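Local structure of nitrite reductase (Hyphomicrobium denitrificans, 2DV6) at residues A25-T30 against L57-G62; E63-N68 against F102-V107; Q76-V81 against S88-G93. The protein probably catalyses the copper-dependent one-electron reduction of nitrite to nitric oxide, with cytochrome c as the electron donor. All coordinates share one frame; numbering follows the deposited sequence.

Contact 1 (A25-T30 against L57-G62); sequences APVVFT and LVVHEG
The carbonyl oxygen of Val-58 sits at the rim of the Phe-29 ring, near the ring plane and 3.8 Å from Phe-29 CZ, and it accepts a hydrogen bond from Arg-135 NH2. Everything else exchanged by residues 25-30 and 57-62 is apolar, and Phe-29 carries most of it. Its CG stands anti to its own carbonyl carbon (chi1 -63°), which tips the ring back along its strand toward Val-59. Leu-57 is turned about its first torsion in the same sense, but its strand runs the other way, so the two side chains slide past each other in opposite directions. As a result Leu-57 CB lies over the middle of one ring face, 4.0 Å from the centroid and only 7° off the normal, a well-centred CH-pi contact. Further along the leucine, Leu-57 CD2 reaches the root of the ring, 3.7 Å from Phe-29 CD2. Val-59 works from the edge instead: its CG2 methyl is 3.5 Å from Phe-29 CE1, a tight fit, and 3.8 Å from Val-27 CG1, so one methyl bridges two residues of the facing strand. An alanine in place of Phe-29 would probably open a gap between the strands, leaving Leu-57 CB without its ring face and the Val-59 methyl with less to hold it. Strands 27-30 and 57-60 run nearly antiparallel at 169°, yet their axes stay 9.0 Å apart. That spacing is too wide for backbone pairing and marks them as members of the two facing sheets of a cupredoxin beta sandwich. Cohesion here therefore rests on shape and dispersion, while the backbones of Val-27 and Phe-29 are hydrogen-bonded to strand 64-70 of their own sheet.

Contact 2 (E63-N68 against F102-V107); sequences ETVQVN and FVASKV
The Phe-102 ring carries Val-65 CB over one face, 3.9 Å from the centroid and 21° off the normal, a CH-pi contact displaced toward the rim. At that rim Val-65 CG1 comes within 3.6 Å of Phe-102 CE1. The ring of Tyr-84 also meets the phenylalanine, with the planes at about 40°. Phe-102 CG lies between its backbone N and carbonyl carbon (chi1 65°), a crowded position that folds the ring back beside Val-65, so that the two side chains lie side by side and point the same way. The other methyl of the valine, CG2, is 3.9 Å from Ala-104 CB and extends this apolar patch.

The backbone fixes the register. Val-65 and Phe-102 form an antiparallel hydrogen-bonded pair, in which Val-65 N donates to Phe-102 O at 2.7 Å and Phe-102 N returns a bond to Val-65 O at 2.9 Å. One step on, Thr-64 and Val-103 make a non-hydrogen-bonded pair whose side chains occupy the opposite face, with Thr-64 OG1 3.9 Å from Val-103 CG2. Ala-104 N then donates to Glu-63 O at 2.8 Å, almost straight; Ala-104 is also the centre of an inverse gamma turn. The carboxylate of Glu-63 is engaged elsewhere, in a salt bridge to Arg-135.

Within the sheet, strand 64-70 lies between strand 27-36, its parallel neighbour, and the antiparallel strand 97-103, outermost within this chain. The face bearing Val-65 and Phe-102 packs against the second sheet, Val-65 on Val-59 of strand 57-60 and Phe-102 on Ile-128 of strand 125-131, whereas Thr-64 on the other face packs on Pro-263 of a neighbouring subunit.

Contact 3 (Q76-V81 against S88-G93); sequences QHDVVV and SAIVNG. With CU (copper (II) ion), chain I.
Gln-76 leaves its backbone with CG anti to N (chi1 -169°) and runs on extended, alongside Asn-92. Its CB lies 4.2 Å from Asn-92 OD1, and its CG comes 3.3 Å from Ile-90 CG2, so short that no strain should be read from it. Gln-76 CD is 3.5 Å from Asn-92 OD1. At the tip NE2 donates to Asn-92 OD1 at 2.8 Å; the bond is bent, 133° at the hydrogen, with the acceptor 31° out of the glutamine amide plane. Next to it, His-77 and Val-91 form one antiparallel hydrogen-bonded bridge, N to O in both directions. Farther on, Ser-88 brackets Val-79: Val-79 N donates to Ser-88 OG at 3.1 Å, and Ser-88 N to Val-79 O. The bridge lies on the backbone of a copper ligand: His-77 ND1 binds the copper ion at 2.1 Å, and its NE2 is hydrogen-bonded to Glu-73. Cys-114, His-119 and Met-124 complete the metal site, a ligand set characteristic of a type 1 cupredoxin centre. The segment 76-81 leads into strand 80-81, which pairs with strand 108-113, while 88-93 lies in the loop between strands 86-87 and 97-103, with Val-79 and Ser-88 both packed on Phe-100 of the latter.

In the fold
Contacts 1 and 2 are neighbours, their centres 6 Å apart, and they share the N-terminal cupredoxin sandwich: contact 1 joins its two sheets, contact 2 pairs strands within one of them. Residues 57-62 lead directly into 63-68, and a probable hydrogen bond from Gly-62 N to Ala-104 O (2.8 Å) ties the turn between them to the far segment of contact 2. Contact 3, nested in the loop that contact 2 closes, lies about 18 Å from it between centres; they meet where Phe-102 CE1 comes 4.1 Å from Val-81 CG2. Of the three, only contact 3 holds a copper ligand; contacts 1 and 2 lie away from the metal sites.

Contact 1 (A25-T30 against L57-G62)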
loop_
_atom_site.group_PDB
_atom_site.type_symbol
_atom_site.label_atom_id
_atom_site.label_comp_id
_atom_site.label_asym_id
_atom_site.label_seq_id
_atom_site.Cartn_x
_atom_site.Cartn_y
_atom_site.Cartn_z
ATOM N N ALA A 25 23.358 4.060 -32.836
ATOM C CA ALA A 25 22.651 4.990 -31.928
ATOM C C ALA A 25 23.381 4.988 -30.569
ATOM O O ALA A 25 24.204 4.082 -30.347
ATOM C CB ALA A 25 21.152 4.562 -31.771
ATOM N N PRO A 26 23.119 6.001 -29.681
ATOM C CA PRO A 26 23.750 5.953 -28.338
ATOM C C PRO A 26 23.384 4.667 -27.588
ATOM O O PRO A 26 22.294 4.110 -27.801
ATOM C CB PRO A 26 23.218 7.201 -27.604
ATOM C CG PRO A 26 22.117 7.744 -28.446
ATOM C CD PRO A 26 22.278 7.209 -29.860
ATOM N N VAL A 27 24.337 4.162 -26.813
ATOM C CA VAL A 27 24.091 3.109 -25.862
ATOM C C VAL A 27 23.596 3.788 -24.560
ATOM O O VAL A 27 24.212 4.728 -24.044
ATOM C CB VAL A 27 25.340 2.138 -25.719
ATOM C CG1 VAL A 27 26.574 2.892 -25.333
ATOM C CG2 VAL A 27 25.074 0.993 -24.681
ATOM N N VAL A 28 22.444 3.351 -24.076
ATOM C CA VAL A 28 21.724 4.069 -23.016
ATOM C C VAL A 28 21.733 3.242 -21.754
ATOM O O VAL A 28 21.419 2.081 -21.811
ATOM C CB VAL A 28 20.269 4.419 -23.434
ATOM C CG1 VAL A 28 19.581 5.224 -22.338
ATOM C CG2 VAL A 28 20.255 5.227 -24.762
ATOM N N PHE A 29 22.126 3.835 -20.629
ATOM C CA PHE A 29 22.105 3.152 -19.335
ATOM C C PHE A 29 21.238 3.961 -18.421
ATOM O O PHE A 29 21.396 5.178 -18.361
ATOM C CB PHE A 29 23.528 3.059 -18.720
ATOM C CG PHE A 29 24.482 2.253 -19.554
ATOM C CD1 PHE A 29 25.393 2.885 -20.376
ATOM C CD2 PHE A 29 24.384 0.866 -19.595
ATOM C CE1 PHE A 29 26.244 2.141 -21.168
ATOM C CE2 PHE A 29 25.244 0.099 -20.394
ATOM C CZ PHE A 29 26.166 0.729 -21.177
ATOM N N THR A 30 20.315 3.295 -17.717
ATOM C CA THR A 30 19.514 3.982 -16.700
ATOM C C THR A 30 19.915 3.540 -15.291
ATOM O O THR A 30 20.044 2.357 -15.052
ATOM C CB THR A 30 17.984 3.793 -16.960
ATOM O OG1 THR A 30 17.693 4.321 -18.252
ATOM C CG2 THR A 30 17.136 4.514 -15.896
ATOM N N LEU A 57 29.205 -0.431 -16.498
ATOM C CA LEU A 57 28.575 -0.057 -17.761
ATOM C C LEU A 57 29.571 -0.405 -18.852
ATOM O O LEU A 57 30.621 0.240 -18.967
ATOM C CB LEU A 57 28.267 1.440 -17.741
ATOM C CG LEU A 57 27.474 1.981 -16.534
ATOM C CD1 LEU A 57 27.156 3.451 -16.694
ATOM C CD2 LEU A 57 26.201 1.164 -16.343
ATOM N N VAL A 58 29.295 -1.440 -19.630
ATOM C CA VAL A 58 30.261 -1.813 -20.649
ATOM C C VAL A 58 29.964 -1.283 -22.035
ATOM O O VAL A 58 28.877 -1.445 -22.589
ATOM C CB VAL A 58 30.887 -3.281 -20.543
ATOM C CG1 VAL A 58 30.302 -4.136 -19.414
ATOM C CG2 VAL A 58 31.036 -4.005 -21.898
ATOM N N VAL A 59 30.995 -0.657 -22.570
ATOM C CA VAL A 59 30.894 0.230 -23.691
ATOM C C VAL A 59 32.109 -0.017 -24.611
ATOM O O VAL A 59 33.094 -0.636 -24.200
ATOM C CB VAL A 59 30.797 1.663 -23.116
ATOM C CG1 VAL A 59 31.561 2.682 -23.908
ATOM C CG2 VAL A 59 29.309 2.016 -22.869
ATOM N N HIS A 60 32.001 0.412 -25.871
ATOM C CA HIS A 60 33.076 0.231 -26.844
ATOM C C HIS A 60 33.596 1.566 -27.326
ATOM O O HIS A 60 32.845 2.553 -27.427
ATOM C CB HIS A 60 32.648 -0.668 -28.011
ATOM C CG HIS A 60 32.459 -2.099 -27.611
ATOM N ND1 HIS A 60 33.445 -3.051 -27.759
ATOM C CD2 HIS A 60 31.409 -2.735 -27.034
ATOM C CE1 HIS A 60 33.000 -4.219 -27.325
ATOM N NE2 HIS A 60 31.774 -4.050 -26.858
ATOM N N GLU A 61 34.905 1.593 -27.566
ATOM C CA GLU A 61 35.595 2.770 -28.039
ATOM C C GLU A 61 34.843 3.465 -29.180
ATOM O O GLU A 61 34.460 2.832 -30.145
ATOM C CB GLU A 61 36.990 2.368 -28.518
ATOM C CG GLU A 61 37.842 3.591 -28.898
ATOM C CD GLU A 61 39.265 3.244 -29.346
ATOM O OE1 GLU A 61 39.631 2.038 -29.399
ATOM O OE2 GLU A 61 40.014 4.205 -29.639
ATOM N N GLY A 62 34.649 4.771 -29.055
ATOM C CA GLY A 62 33.941 5.566 -30.066
ATOM C C GLY A 62 32.415 5.649 -29.919
ATOM O O GLY A 62 31.776 6.432 -30.631
#

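Contact 2 (E63-N68 against F102-V107)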
loop_
_atom_site.group_PDB
_atom_site.type_symbol
_atom_site.label_atom_id
_atom_site.label_comp_id
_atom_site.label_asym_id
_atom_site.label_seq_id
_atom_site.Cartn_x
_atom_site.Cartn_y
_atom_site.Cartn_z
ATOM N N GLU A 63 31.825 4.838 -29.028
ATOM C CA GLU A 63 30.375 4.917 -28.764
ATOM C C GLU A 63 29.995 6.213 -28.031
ATOM O O GLU A 63 30.744 6.730 -27.210
ATOM C CB GLU A 63 29.866 3.687 -27.990
ATOM C CG GLU A 63 29.836 2.383 -28.822
ATOM C CD GLU A 63 29.316 1.198 -28.049
ATOM O OE1 GLU A 63 29.427 1.230 -26.806
ATOM O OE2 GLU A 63 28.794 0.220 -28.659
ATOM N N THR A 64 28.828 6.745 -28.376
ATOM C CA THR A 64 28.221 7.810 -27.600
ATOM C C THR A 64 27.440 7.128 -26.471
ATOM O O THR A 64 26.595 6.272 -26.730
ATOM C CB THR A 64 27.289 8.656 -28.454
ATOM O OG1 THR A 64 28.058 9.293 -29.470
ATOM C CG2 THR A 64 26.638 9.727 -27.606
ATOM N N VAL A 65 27.768 7.484 -25.227
ATOM C CA VAL A 65 27.231 6.789 -24.069
ATOM C C VAL A 65 26.280 7.765 -23.439
ATOM O O VAL A 65 26.666 8.903 -23.137
ATOM C CB VAL A 65 28.360 6.420 -23.061
ATOM C CG1 VAL A 65 27.794 5.867 -21.733
ATOM C CG2 VAL A 65 29.378 5.408 -23.724
ATOM N N GLN A 66 25.041 7.334 -23.242
ATOM C CA GLN A 66 24.029 8.183 -22.594
ATOM C C GLN A 66 23.713 7.560 -21.242
ATOM O O GLN A 66 23.504 6.348 -21.140
ATOM C CB GLN A 66 22.752 8.318 -23.448
ATOM C CG GLN A 66 21.617 9.127 -22.769
ATOM C CD GLN A 66 20.366 9.180 -23.608
ATOM O OE1 GLN A 66 20.444 9.358 -24.809
ATOM N NE2 GLN A 66 19.199 9.040 -22.979
ATOM N N VAL A 67 23.709 8.389 -20.207
ATOM C CA VAL A 67 23.360 7.923 -18.872
ATOM C C VAL A 67 22.141 8.682 -18.358
ATOM O O VAL A 67 22.123 9.895 -18.391
ATOM C CB VAL A 67 24.557 8.065 -17.896
ATOM C CG1 VAL A 67 24.155 7.656 -16.465
ATOM C CG2 VAL A 67 25.738 7.161 -18.390
ATOM N N ASN A 68 21.117 7.942 -17.908
ATOM C CA ASN A 68 19.892 8.538 -17.374
ATOM C C ASN A 68 19.885 8.324 -15.858
ATOM O O ASN A 68 19.806 7.202 -15.390
ATOM C CB ASN A 68 18.644 7.853 -17.925
ATOM C CG ASN A 68 18.553 7.869 -19.435
ATOM O OD1 ASN A 68 18.982 8.826 -20.121
ATOM N ND2 ASN A 68 17.922 6.815 -19.971
ATOM N N PHE A 102 28.407 11.198 -23.295
ATOM C CA PHE A 102 29.800 11.488 -23.647
ATOM C C PHE A 102 30.244 10.491 -24.704
ATOM O O PHE A 102 29.669 9.422 -24.808
ATOM C CB PHE A 102 30.705 11.423 -22.407
ATOM C CG PHE A 102 30.792 10.046 -21.791
ATOM C CD1 PHE A 102 29.873 9.643 -20.836
ATOM C CD2 PHE A 102 31.805 9.167 -22.163
ATOM C CE1 PHE A 102 29.935 8.382 -20.267
ATOM C CE2 PHE A 102 31.879 7.899 -21.610
ATOM C CZ PHE A 102 30.944 7.503 -20.656
ATOM N N VAL A 103 31.242 10.848 -25.505
ATOM C CA VAL A 103 31.806 9.912 -26.472
ATOM C C VAL A 103 32.913 9.164 -25.744
ATOM O O VAL A 103 33.802 9.793 -25.143
ATOM C CB VAL A 103 32.354 10.609 -27.752
ATOM C CG1 VAL A 103 32.960 9.552 -28.701
ATOM C CG2 VAL A 103 31.232 11.359 -28.485
ATOM N N ALA A 104 32.827 7.836 -25.749
ATOM C CA ALA A 104 33.798 7.000 -25.069
ATOM C C ALA A 104 35.037 6.862 -25.965
ATOM O O ALA A 104 35.275 5.818 -26.565
ATOM C CB ALA A 104 33.186 5.632 -24.730
ATOM N N SER A 105 35.802 7.945 -26.051
ATOM C CA SER A 105 36.961 8.025 -26.947
ATOM C C SER A 105 38.233 7.301 -26.456
ATOM O O SER A 105 39.108 7.024 -27.281
ATOM C CB SER A 105 37.281 9.483 -27.286
ATOM O OG SER A 105 37.521 10.215 -26.100
ATOM N N LYS A 106 38.333 6.987 -25.149
ATOM C CA LYS A 106 39.516 6.275 -24.615
ATOM C C LYS A 106 39.164 4.950 -23.953
ATOM O O LYS A 106 38.380 4.922 -22.999
ATOM C CB LYS A 106 40.334 7.104 -23.604
ATOM C CG LYS A 106 40.151 8.625 -23.575
ATOM C CD LYS A 106 40.110 9.156 -22.062
ATOM C CE LYS A 106 40.180 10.718 -21.906
ATOM N NZ LYS A 106 39.002 11.472 -22.473
ATOM N N VAL A 107 39.793 3.873 -24.444
ATOM C CA VAL A 107 39.771 2.518 -23.863
ATOM C C VAL A 107 40.301 2.582 -22.434
ATOM O O VAL A 107 41.086 3.466 -22.122
ATOM C CB VAL A 107 40.609 1.524 -24.750
ATOM C CG1 VAL A 107 40.809 0.166 -24.094
ATOM C CG2 VAL A 107 39.944 1.316 -26.097
#

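Contact 3 (Q76-V81 against S88-G93)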
loop_
_atom_site.group_PDB
_atom_site.type_symbol
_atom_site.label_atom_id
_atom_site.label_comp_id
_atom_site.label_asym_id
_atom_site.label_seq_id
_atom_site.Cartn_x
_atom_site.Cartn_y
_atom_site.Cartn_z
ATOM N N GLN A 76 20.100 14.305 -2.330
ATOM C CA GLN A 76 20.628 15.029 -3.462
ATOM C C GLN A 76 21.667 14.162 -4.160
ATOM O O GLN A 76 22.461 13.524 -3.466
ATOM C CB GLN A 76 21.246 16.317 -2.944
ATOM C CG GLN A 76 21.602 17.303 -3.972
ATOM C CD GLN A 76 21.986 18.630 -3.341
ATOM O OE1 GLN A 76 22.708 18.668 -2.330
ATOM N NE2 GLN A 76 21.485 19.727 -3.919
ATOM N N HIS A 77 21.661 14.113 -5.502
ATOM C CA HIS A 77 22.620 13.261 -6.236
ATOM C C HIS A 77 23.089 13.827 -7.567
ATOM O O HIS A 77 22.397 14.608 -8.185
ATOM C CB HIS A 77 22.057 11.860 -6.553
ATOM C CG HIS A 77 21.565 11.099 -5.359
ATOM N ND1 HIS A 77 22.391 10.680 -4.343
ATOM C CD2 HIS A 77 20.327 10.684 -5.023
ATOM C CE1 HIS A 77 21.691 10.028 -3.438
ATOM N NE2 HIS A 77 20.429 10.019 -3.829
ATOM N N ASP A 78 24.248 13.365 -8.025
ATOM C CA ASP A 78 24.582 13.433 -9.439
ATOM C C ASP A 78 25.333 12.160 -9.835
ATOM O O ASP A 78 25.390 11.204 -9.040
ATOM C CB ASP A 78 25.334 14.733 -9.829
ATOM C CG ASP A 78 26.688 14.906 -9.128
ATOM O OD1 ASP A 78 27.264 16.036 -9.240
ATOM O OD2 ASP A 78 27.209 13.941 -8.505
ATOM N N VAL A 79 25.861 12.149 -11.064
ATOM C CA VAL A 79 26.820 11.170 -11.527
ATOM C C VAL A 79 27.936 11.965 -12.197
ATOM O O VAL A 79 27.669 12.811 -13.051
ATOM C CB VAL A 79 26.291 10.263 -12.660
ATOM C CG1 VAL A 79 27.303 9.137 -12.939
ATOM C CG2 VAL A 79 24.977 9.688 -12.339
ATOM N N VAL A 80 29.176 11.672 -11.826
ATOM C CA VAL A 80 30.333 12.283 -12.454
ATOM C C VAL A 80 31.148 11.166 -13.073
ATOM O O VAL A 80 31.363 10.141 -12.437
ATOM C CB VAL A 80 31.173 13.104 -11.424
ATOM C CG1 VAL A 80 32.461 13.698 -12.064
ATOM C CG2 VAL A 80 30.325 14.195 -10.811
ATOM N N VAL A 81 31.567 11.337 -14.329
ATOM C CA VAL A 81 32.429 10.320 -14.936
ATOM C C VAL A 81 33.872 10.778 -14.864
ATOM O O VAL A 81 34.273 11.787 -15.474
ATOM C CB VAL A 81 32.020 9.861 -16.348
ATOM C CG1 VAL A 81 33.011 8.757 -16.852
ATOM C CG2 VAL A 81 30.609 9.335 -16.321
ATOM N N SER A 88 26.017 14.509 -14.889
ATOM C CA SER A 88 24.614 14.879 -14.880
ATOM C C SER A 88 24.482 16.168 -14.095
ATOM O O SER A 88 25.402 16.589 -13.367
ATOM C CB SER A 88 23.790 13.794 -14.200
ATOM O OG SER A 88 23.977 13.843 -12.789
ATOM N N ALA A 89 23.324 16.795 -14.237
ATOM C CA ALA A 89 22.932 17.832 -13.340
ATOM C C ALA A 89 22.622 17.160 -11.979
ATOM O O ALA A 89 22.392 15.935 -11.898
ATOM C CB ALA A 89 21.695 18.571 -13.903
ATOM N N ILE A 90 22.632 17.962 -10.926
ATOM C CA ILE A 90 22.163 17.526 -9.622
ATOM C C ILE A 90 20.645 17.381 -9.616
ATOM O O ILE A 90 19.874 18.206 -10.128
ATOM C CB ILE A 90 22.638 18.475 -8.466
ATOM C CG1 ILE A 90 24.168 18.386 -8.334
ATOM C CG2 ILE A 90 22.006 18.072 -7.125
ATOM C CD1 ILE A 90 24.839 19.546 -7.518
ATOM N N VAL A 91 20.243 16.321 -8.946
ATOM C CA VAL A 91 18.890 15.874 -8.904
ATOM C C VAL A 91 18.483 15.838 -7.426
ATOM O O VAL A 91 19.118 15.206 -6.610
ATOM C CB VAL A 91 18.970 14.540 -9.697
ATOM C CG1 VAL A 91 19.075 13.245 -8.879
ATOM C CG2 VAL A 91 18.174 14.569 -10.929
ATOM N N ASN A 92 17.412 16.535 -7.078
ATOM C CA ASN A 92 17.101 16.824 -5.677
ATOM C C ASN A 92 16.020 15.937 -5.061
ATOM O O ASN A 92 16.263 15.288 -4.041
ATOM C CB ASN A 92 16.770 18.303 -5.530
ATOM C CG ASN A 92 18.000 19.179 -5.763
ATOM O OD1 ASN A 92 18.953 19.106 -5.003
ATOM N ND2 ASN A 92 18.005 19.955 -6.849
ATOM N N GLY A 93 14.841 15.888 -5.660
ATOM C CA GLY A 93 13.781 15.108 -5.026
ATOM C C GLY A 93 13.562 13.777 -5.715
ATOM O O GLY A 93 14.047 13.540 -6.818
HETATM CU CU CU I . 24.485 11.047 -4.166
#